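Local coordinates for surface glycan binding protein B (Bacteroides ovatus, PDB 6E57) that binds mixed-linkage beta-glucan at the bacterial cell surface, probably capturing cereal glucan for uptake and use by this gut symbiont, at residues S221-G226 / E244-L249; L269-L274 / V305-E310; A290-F293 / I298-T301. One frame throughout, in Å; residues are numbered along the deposited sequence.

Contact 1. Residues S221-G226 / E244-L249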
loop_
_atom_site.group_PDB
_atom_site.type_symbol
_atom_site.label_atom_id
_atom_site.label_comp_id
_atom_site.label_asym_id
_atom_site.label_seq_id
_atom_site.Cartn_x
_atom_site.Cartn_y
_atom_site.Cartn_z
ATOM N N SER A 221 2.342 -3.761 17.958
ATOM C CA SER A 221 2.656 -2.424 17.510
ATOM C C SER A 221 3.370 -2.530 16.159
ATOM O O SER A 221 4.563 -2.816 16.111
ATOM C CB SER A 221 3.486 -1.703 18.536
ATOM O OG SER A 221 2.881 -1.789 19.819
ATOM N N LEU A 222 2.611 -2.345 15.073
ATOM C CA LEU A 222 3.105 -2.553 13.719
ATOM C C LEU A 222 3.194 -1.207 12.995
ATOM O O LEU A 222 2.179 -0.610 12.656
ATOM C CB LEU A 222 2.172 -3.521 12.983
ATOM C CG LEU A 222 2.560 -3.859 11.545
ATOM C CD1 LEU A 222 3.847 -4.663 11.506
ATOM C CD2 LEU A 222 1.441 -4.615 10.848
ATOM N N VAL A 223 4.431 -0.755 12.766
ATOM C CA VAL A 223 4.727 0.418 11.954
ATOM C C VAL A 223 4.573 0.036 10.476
ATOM O O VAL A 223 5.184 -0.931 10.015
ATOM C CB VAL A 223 6.141 0.947 12.258
ATOM C CG1 VAL A 223 6.564 2.036 11.284
ATOM C CG2 VAL A 223 6.259 1.425 13.698
ATOM N N ILE A 224 3.773 0.820 9.743
ATOM C CA ILE A 224 3.321 0.467 8.395
ATOM C C ILE A 224 3.915 1.419 7.348
ATOM O O ILE A 224 4.334 0.968 6.279
ATOM C CB ILE A 224 1.780 0.446 8.331
ATOM C CG1 ILE A 224 1.190 -0.612 9.265
ATOM C CG2 ILE A 224 1.305 0.254 6.900
ATOM C CD1 ILE A 224 -0.272 -0.400 9.582
ATOM N N SER A 225 3.914 2.729 7.624
ATOM C CA SER A 225 4.337 3.710 6.622
ATOM C C SER A 225 4.960 4.943 7.282
ATOM O O SER A 225 4.642 5.286 8.423
ATOM C CB SER A 225 3.188 4.103 5.727
ATOM O OG SER A 225 2.391 5.099 6.342
ATOM N N GLY A 226 5.842 5.600 6.519
ATOM C CA GLY A 226 6.495 6.838 6.903
ATOM C C GLY A 226 7.855 6.610 7.539
ATOM O O GLY A 226 8.496 7.567 7.942
ATOM N N GLU A 244 0.397 3.187 20.387
ATOM C CA GLU A 244 0.303 3.773 21.734
ATOM C C GLU A 244 1.086 2.909 22.737
ATOM O O GLU A 244 1.506 3.407 23.788
ATOM C CB GLU A 244 -1.159 3.979 22.150
ATOM C CG GLU A 244 -1.844 2.751 22.733
ATOM C CD GLU A 244 -2.369 1.752 21.716
ATOM O OE1 GLU A 244 -1.990 1.854 20.529
ATOM O OE2 GLU A 244 -3.166 0.875 22.115
ATOM N N ASN A 245 1.287 1.627 22.396
ATOM C CA ASN A 245 2.016 0.663 23.231
ATOM C C ASN A 245 3.537 0.861 23.122
ATOM O O ASN A 245 4.282 0.258 23.896
ATOM C CB ASN A 245 1.671 -0.785 22.861
ATOM C CG ASN A 245 0.244 -1.171 23.191
ATOM O OD1 ASN A 245 -0.269 -0.837 24.256
ATOM N ND2 ASN A 245 -0.399 -1.892 22.289
ATOM N N ILE A 246 3.999 1.675 22.161
ATOM C CA ILE A 246 5.435 1.901 21.950
ATOM C C ILE A 246 5.991 2.733 23.112
ATOM O O ILE A 246 5.445 3.780 23.457
ATOM C CB ILE A 246 5.706 2.560 20.582
ATOM C CG1 ILE A 246 5.335 1.613 19.437
ATOM C CG2 ILE A 246 7.150 3.035 20.489
ATOM C CD1 ILE A 246 5.659 2.130 18.052
ATOM N N ALA A 247 7.091 2.243 23.695
ATOM C CA ALA A 247 7.800 2.889 24.797
ATOM C C ALA A 247 9.018 3.659 24.270
ATOM O O ALA A 247 9.361 4.714 24.809
ATOM C CB ALA A 247 8.213 1.853 25.813
ATOM N N SER A 248 9.676 3.117 23.236
ATOM C CA SER A 248 10.880 3.725 22.674
ATOM C C SER A 248 11.140 3.220 21.249
ATOM O O SER A 248 10.736 2.117 20.889
ATOM C CB SER A 248 12.070 3.465 23.561
ATOM O OG SER A 248 12.283 2.072 23.720
ATOM N N LEU A 249 11.819 4.065 20.461
ATOM C CA LEU A 249 12.381 3.727 19.155
ATOM C C LEU A 249 13.884 4.031 19.179
ATOM O O LEU A 249 14.300 5.054 19.726
ATOM C CB LEU A 249 11.683 4.553 18.069
ATOM C CG LEU A 249 10.189 4.288 17.881
ATOM C CD1 LEU A 249 9.549 5.379 17.036
ATOM C CD2 LEU A 249 9.949 2.924 17.255
#

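Contact 2. Residues L269-L274 / V305-E310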
loop_
_atom_site.group_PDB
_atom_site.type_symbol
_atom_site.label_atom_id
_atom_site.label_comp_id
_atom_site.label_asym_id
_atom_site.label_seq_id
_atom_site.Cartn_x
_atom_site.Cartn_y
_atom_site.Cartn_z
ATOM N N LEU A 269 7.972 11.911 16.444
ATOM C CA LEU A 269 9.171 12.083 17.271
ATOM C C LEU A 269 10.134 13.049 16.568
ATOM O O LEU A 269 9.888 13.457 15.434
ATOM C CB LEU A 269 9.820 10.712 17.514
ATOM C CG LEU A 269 10.477 10.033 16.309
ATOM C CD1 LEU A 269 11.648 9.165 16.744
ATOM C CD2 LEU A 269 9.475 9.198 15.527
ATOM N N THR A 270 11.218 13.417 17.261
ATOM C CA THR A 270 12.324 14.167 16.663
ATOM C C THR A 270 13.412 13.177 16.235
ATOM O O THR A 270 14.071 12.567 17.081
ATOM C CB THR A 270 12.890 15.219 17.629
ATOM O OG1 THR A 270 11.813 16.023 18.115
ATOM C CG2 THR A 270 13.928 16.112 16.984
ATOM N N CYS A 271 13.584 13.012 14.919
ATOM C CA CYS A 271 14.649 12.179 14.383
ATOM C C CYS A 271 15.985 12.686 14.917
ATOM O O CYS A 271 16.304 13.864 14.755
ATOM C CB CYS A 271 14.660 12.190 12.860
ATOM S SG CYS A 271 16.141 11.428 12.149
ATOM N N PRO A 272 16.793 11.830 15.586
ATOM C CA PRO A 272 18.046 12.275 16.201
ATOM C C PRO A 272 19.105 12.770 15.200
ATOM O O PRO A 272 18.919 12.672 13.984
ATOM C CB PRO A 272 18.541 11.036 16.961
ATOM C CG PRO A 272 17.868 9.871 16.272
ATOM C CD PRO A 272 16.530 10.403 15.810
ATOM N N ASP A 273 20.205 13.307 15.744
ATOM C CA ASP A 273 21.237 14.017 14.985
ATOM C C ASP A 273 22.190 12.998 14.349
ATOM O O ASP A 273 23.228 12.674 14.921
ATOM C CB ASP A 273 21.991 15.000 15.889
ATOM C CG ASP A 273 22.950 15.921 15.155
ATOM O OD1 ASP A 273 22.629 16.317 14.020
ATOM O OD2 ASP A 273 24.013 16.236 15.729
ATOM N N LEU A 274 21.819 12.510 13.160
ATOM C CA LEU A 274 22.572 11.485 12.444
ATOM C C LEU A 274 23.127 12.063 11.137
ATOM O O LEU A 274 22.491 12.906 10.489
ATOM C CB LEU A 274 21.650 10.290 12.180
ATOM C CG LEU A 274 21.285 9.464 13.414
ATOM C CD1 LEU A 274 20.124 8.525 13.126
ATOM C CD2 LEU A 274 22.485 8.679 13.922
ATOM N N VAL A 305 16.189 2.902 7.586
ATOM C CA VAL A 305 15.830 4.316 7.516
ATOM C C VAL A 305 16.951 5.054 6.785
ATOM O O VAL A 305 18.109 4.961 7.186
ATOM C CB VAL A 305 15.627 4.919 8.920
ATOM C CG1 VAL A 305 15.157 6.363 8.854
ATOM C CG2 VAL A 305 14.680 4.087 9.765
ATOM N N THR A 306 16.590 5.782 5.724
ATOM C CA THR A 306 17.494 6.715 5.070
ATOM C C THR A 306 17.325 8.093 5.722
ATOM O O THR A 306 16.226 8.647 5.743
ATOM C CB THR A 306 17.259 6.756 3.556
ATOM O OG1 THR A 306 17.577 5.461 3.051
ATOM C CG2 THR A 306 18.103 7.793 2.848
ATOM N N VAL A 307 18.428 8.622 6.261
ATOM C CA VAL A 307 18.452 9.927 6.896
ATOM C C VAL A 307 19.209 10.900 5.981
ATOM O O VAL A 307 20.201 10.529 5.346
ATOM C CB VAL A 307 19.077 9.854 8.303
ATOM C CG1 VAL A 307 19.108 11.213 8.983
ATOM C CG2 VAL A 307 18.361 8.840 9.183
ATOM N N SER A 308 18.707 12.138 5.914
ATOM C CA SER A 308 19.353 13.244 5.204
ATOM C C SER A 308 19.073 14.556 5.950
ATOM O O SER A 308 18.096 14.643 6.688
ATOM C CB SER A 308 18.901 13.307 3.764
ATOM O OG SER A 308 17.497 13.128 3.663
ATOM N N THR A 309 19.947 15.555 5.775
ATOM C CA THR A 309 19.763 16.856 6.416
ATOM C C THR A 309 19.193 17.836 5.386
ATOM O O THR A 309 19.652 17.886 4.247
ATOM C CB THR A 309 21.058 17.388 7.043
ATOM O OG1 THR A 309 21.967 17.713 5.993
ATOM C CG2 THR A 309 21.708 16.408 7.996
ATOM N N GLU A 310 18.186 18.601 5.821
ATOM C CA GLU A 310 17.513 19.605 5.012
ATOM C C GLU A 310 18.255 20.937 5.162
ATOM O O GLU A 310 18.349 21.473 6.262
ATOM C CB GLU A 310 16.055 19.713 5.460
ATOM C CG GLU A 310 15.156 20.420 4.468
ATOM C CD GLU A 310 13.677 20.120 4.639
ATOM O OE1 GLU A 310 12.942 20.184 3.632
ATOM O OE2 GLU A 310 13.260 19.820 5.778
#

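Contact 3. Residues A290-F293 / I298-T301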
loop_
_atom_site.group_PDB
_atom_site.type_symbol
_atom_site.label_atom_id
_atom_site.label_comp_id
_atom_site.label_asym_id
_atom_site.label_seq_id
_atom_site.Cartn_x
_atom_site.Cartn_y
_atom_site.Cartn_z
ATOM N N ALA A 290 9.226 -6.545 21.027
ATOM C CA ALA A 290 9.820 -5.768 19.940
ATOM C C ALA A 290 8.725 -5.190 19.035
ATOM O O ALA A 290 7.753 -5.868 18.707
ATOM C CB ALA A 290 10.768 -6.636 19.149
ATOM N N VAL A 291 8.918 -3.933 18.624
ATOM C CA VAL A 291 8.059 -3.271 17.658
ATOM C C VAL A 291 8.311 -3.905 16.286
ATOM O O VAL A 291 9.461 -4.187 15.926
ATOM C CB VAL A 291 8.303 -1.749 17.636
ATOM C CG1 VAL A 291 7.568 -1.073 16.488
ATOM C CG2 VAL A 291 7.930 -1.103 18.961
ATOM N N GLN A 292 7.221 -4.123 15.538
ATOM C CA GLN A 292 7.250 -4.768 14.233
ATOM C C GLN A 292 7.137 -3.699 13.142
ATOM O O GLN A 292 6.573 -2.635 13.370
ATOM C CB GLN A 292 6.119 -5.793 14.131
ATOM C CG GLN A 292 6.298 -6.990 15.059
ATOM C CD GLN A 292 5.174 -7.994 14.956
ATOM O OE1 GLN A 292 4.442 -8.053 13.969
ATOM N NE2 GLN A 292 5.028 -8.804 15.990
ATOM N N PHE A 293 7.687 -4.004 11.961
ATOM C CA PHE A 293 7.707 -3.090 10.823
ATOM C C PHE A 293 7.287 -3.836 9.551
ATOM O O PHE A 293 7.801 -4.915 9.263
ATOM C CB PHE A 293 9.098 -2.477 10.650
ATOM C CG PHE A 293 9.575 -1.671 11.830
ATOM C CD1 PHE A 293 10.231 -2.280 12.888
ATOM C CD2 PHE A 293 9.367 -0.302 11.884
ATOM C CE1 PHE A 293 10.666 -1.540 13.974
ATOM C CE2 PHE A 293 9.805 0.437 12.973
ATOM C CZ PHE A 293 10.455 -0.183 14.015
ATOM N N ILE A 298 6.115 -7.818 4.213
ATOM C CA ILE A 298 7.091 -8.557 5.015
ATOM C C ILE A 298 7.188 -7.845 6.369
ATOM O O ILE A 298 7.280 -6.620 6.405
ATOM C CB ILE A 298 8.465 -8.629 4.312
ATOM C CG1 ILE A 298 8.357 -9.092 2.855
ATOM C CG2 ILE A 298 9.430 -9.498 5.105
ATOM C CD1 ILE A 298 7.768 -10.475 2.679
ATOM N N THR A 299 7.152 -8.625 7.458
ATOM C CA THR A 299 7.197 -8.109 8.828
ATOM C C THR A 299 8.555 -8.448 9.448
ATOM O O THR A 299 8.933 -9.609 9.522
ATOM C CB THR A 299 6.050 -8.670 9.677
ATOM O OG1 THR A 299 4.820 -8.221 9.111
ATOM C CG2 THR A 299 6.111 -8.241 11.127
ATOM N N THR A 300 9.273 -7.415 9.894
ATOM C CA THR A 300 10.582 -7.550 10.523
ATOM C C THR A 300 10.554 -6.810 11.866
ATOM O O THR A 300 9.589 -6.100 12.159
ATOM C CB THR A 300 11.683 -7.020 9.597
ATOM O OG1 THR A 300 11.403 -5.642 9.346
ATOM C CG2 THR A 300 11.772 -7.768 8.283
ATOM N N THR A 301 11.609 -6.991 12.671
ATOM C CA THR A 301 11.806 -6.216 13.903
ATOM C C THR A 301 12.859 -5.122 13.675
ATOM O O THR A 301 13.171 -4.371 14.597
ATOM C CB THR A 301 12.180 -7.123 15.082
ATOM O OG1 THR A 301 13.312 -7.905 14.706
ATOM C CG2 THR A 301 11.045 -8.030 15.502
#

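Contact 1. Residues S221-G226 / E244-L249
With chi1 at -51°, Ser221 turns OG beside its own backbone N and over CB of Asn245, while Ile246 sets CG1 beside its N (chi1 -66°) and runs on extended to CD1, which meets Val223. The branched end of Val223 completes the contact, and of its two methyls CG2 does the touching. Ser221 covers the root of the isoleucine chain, with its CB 3.9 Å from Ile246 CG1. Farther along, Val223 CG2 lies 4.5 Å from Ile246 CD1, a loose methyl-to-methyl approach. The two chain pieces therefore meet through side chains rather than a shared backbone ladder, and their nearest alpha carbons, those of Ser221 and Asn245, are 6.5 Å apart. This is the packing of a beta-sandwich, consistent with an immunoglobulin-like domain: strand 222-225 pairs with 235-240 and 292-294, whereas strand 246-251 pairs with 254-256 and 277-285, and Val223 and Ile246 point inward between the two layers. Val223 also rests on Ile238 and Leu243, and Ile246 on Val291, so the pair is part of a larger apolar core. At the start of residues 221-226, Ser221 OG lies against a carbon, 3.4 Å from Asn245 CB; its hydrogen bond goes instead to the carbonyl O of Asn242, just before residues 244-249, which ties the start of strand 222-225 to the turn leading into strand 246-251.

Contact 2. Residues L269-L274 / V305-E310
Val307 packs one methyl group against Cys271 and Leu274 where the chain passes from one layer of a beta-sandwich to the other. The domain looks immunoglobulin-like: residues 271-274 follow strand 266-270, which pairs with 235-240, and lead toward strand 277-285, which pairs with 246-251 and 299-315. The crossing piece, taken from Cys271 to Leu274, runs 84° to the direction of residues 307-309, nearly square across the strand it covers.

The apolar touches all converge on CG1 of Val307. Its chi1 of -180° carries that methyl opposite the backbone N and into the angle between the two partners. Cys271 SG is 4.3 Å from Val307 CG1, and Leu274 CB is 4.2 Å from the same methyl. The leucine thus uses the base of its side chain here, and also packs on Tyr279, a residue that Val307 touches too. Cys271 in turn touches Trp236 and Ala230, on strands 235-240 and 229-231.

Polar bonding fixes the crossing piece from its other neighbours. The backbone of Cys271 is bonded to Asn233 and Val234, and OD1 of Asp273, the centre of an inverse gamma turn, accepts a hydrogen bond from Asn233 ND2. Just after the centre of that turn, the side chain of Leu274 starts out toward residues 305-310.

The remaining touches set methyl groups near a backbone carbonyl. Leu274 O sits 4.1 Å from Val307 CG1, and beyond it, at the edge of the contact, Thr309 CG2 reaches to 4.4 Å from the same Leu274 O.

Contact 3. Residues A290-F293 / I298-T301
Phe293 and Thr300 form an antiparallel hydrogen-bonded pair, their alpha carbons 5.3 Å apart, in a beta hairpin whose two arms run 147° to each other. Both bonds of the pair are made: Phe293 N gives its hydrogen to Thr300 O at 2.8 Å, reaching the oxygen from 18° off the plane of the Thr300 carbonyl, and Thr300 N gives its own to Phe293 O at 3.0 Å, lying in the plane of the Phe293 carbonyl and close to straight at 165°. Each carbonyl also receives a CA-H...O contact, Thr300 O from Gln292 CA and Phe293 O from Thr299 CA.

The side chains of the pair go to the same face of the sheet. Phe293, with CG set beside its own N, keeps its ring near the partner strand: Thr300 O lies at the ring edge, near its plane and 3.9 Å from CD1. On the other edge of the ring, CD2 meets Val223 of the neighbouring parallel strand. Thr300 OG1 is hydrogen-bonded to the carbonyl O of Glu302 on its own strand rather than to the opposite arm.

Gln292 and Thr299 meet at an angle. The methyl CG2 of Thr299 crosses the extended glutamine chain, 3.3 Å from Gln292 OE1 and 3.9 Å from Gln292 CB. Farther toward the open end of the hairpin, Ala290 CB touches Thr301 CG2 at 3.9 Å, a methyl-to-methyl closure beyond the last bond.

Two conventional bonds carry the polar part of the contact, using the backbone N-H and C=O of both Phe293 and Thr300; with a CA-H added at each oxygen, the two arms are held by main-chain chemistry, and the phenylalanine links the hairpin to the buried interior.

In the fold
From the N-terminal end, contact 1 closes first, bringing 244-249 back to 221-226 across the sandwich, before contact 2 opens at 269. Contact 2 closes the longer loop to 305-310, and contact 3, a short hairpin between 290-293 and 298-301, nests inside it; none of the three cross. Contacts 1 and 3 join directly, since strands 222-225 and 292-294 lie side by side, with Val223 N 2.9 Å from Gln292 O in a probable hydrogen bond. Leu249 CD1 touches Leu269 CD2, linking contacts 1 and 2. Strand 299-315 serves contacts 2 and 3, then pairs with 412-419, joining this domain to the C-terminal glycan-binding part.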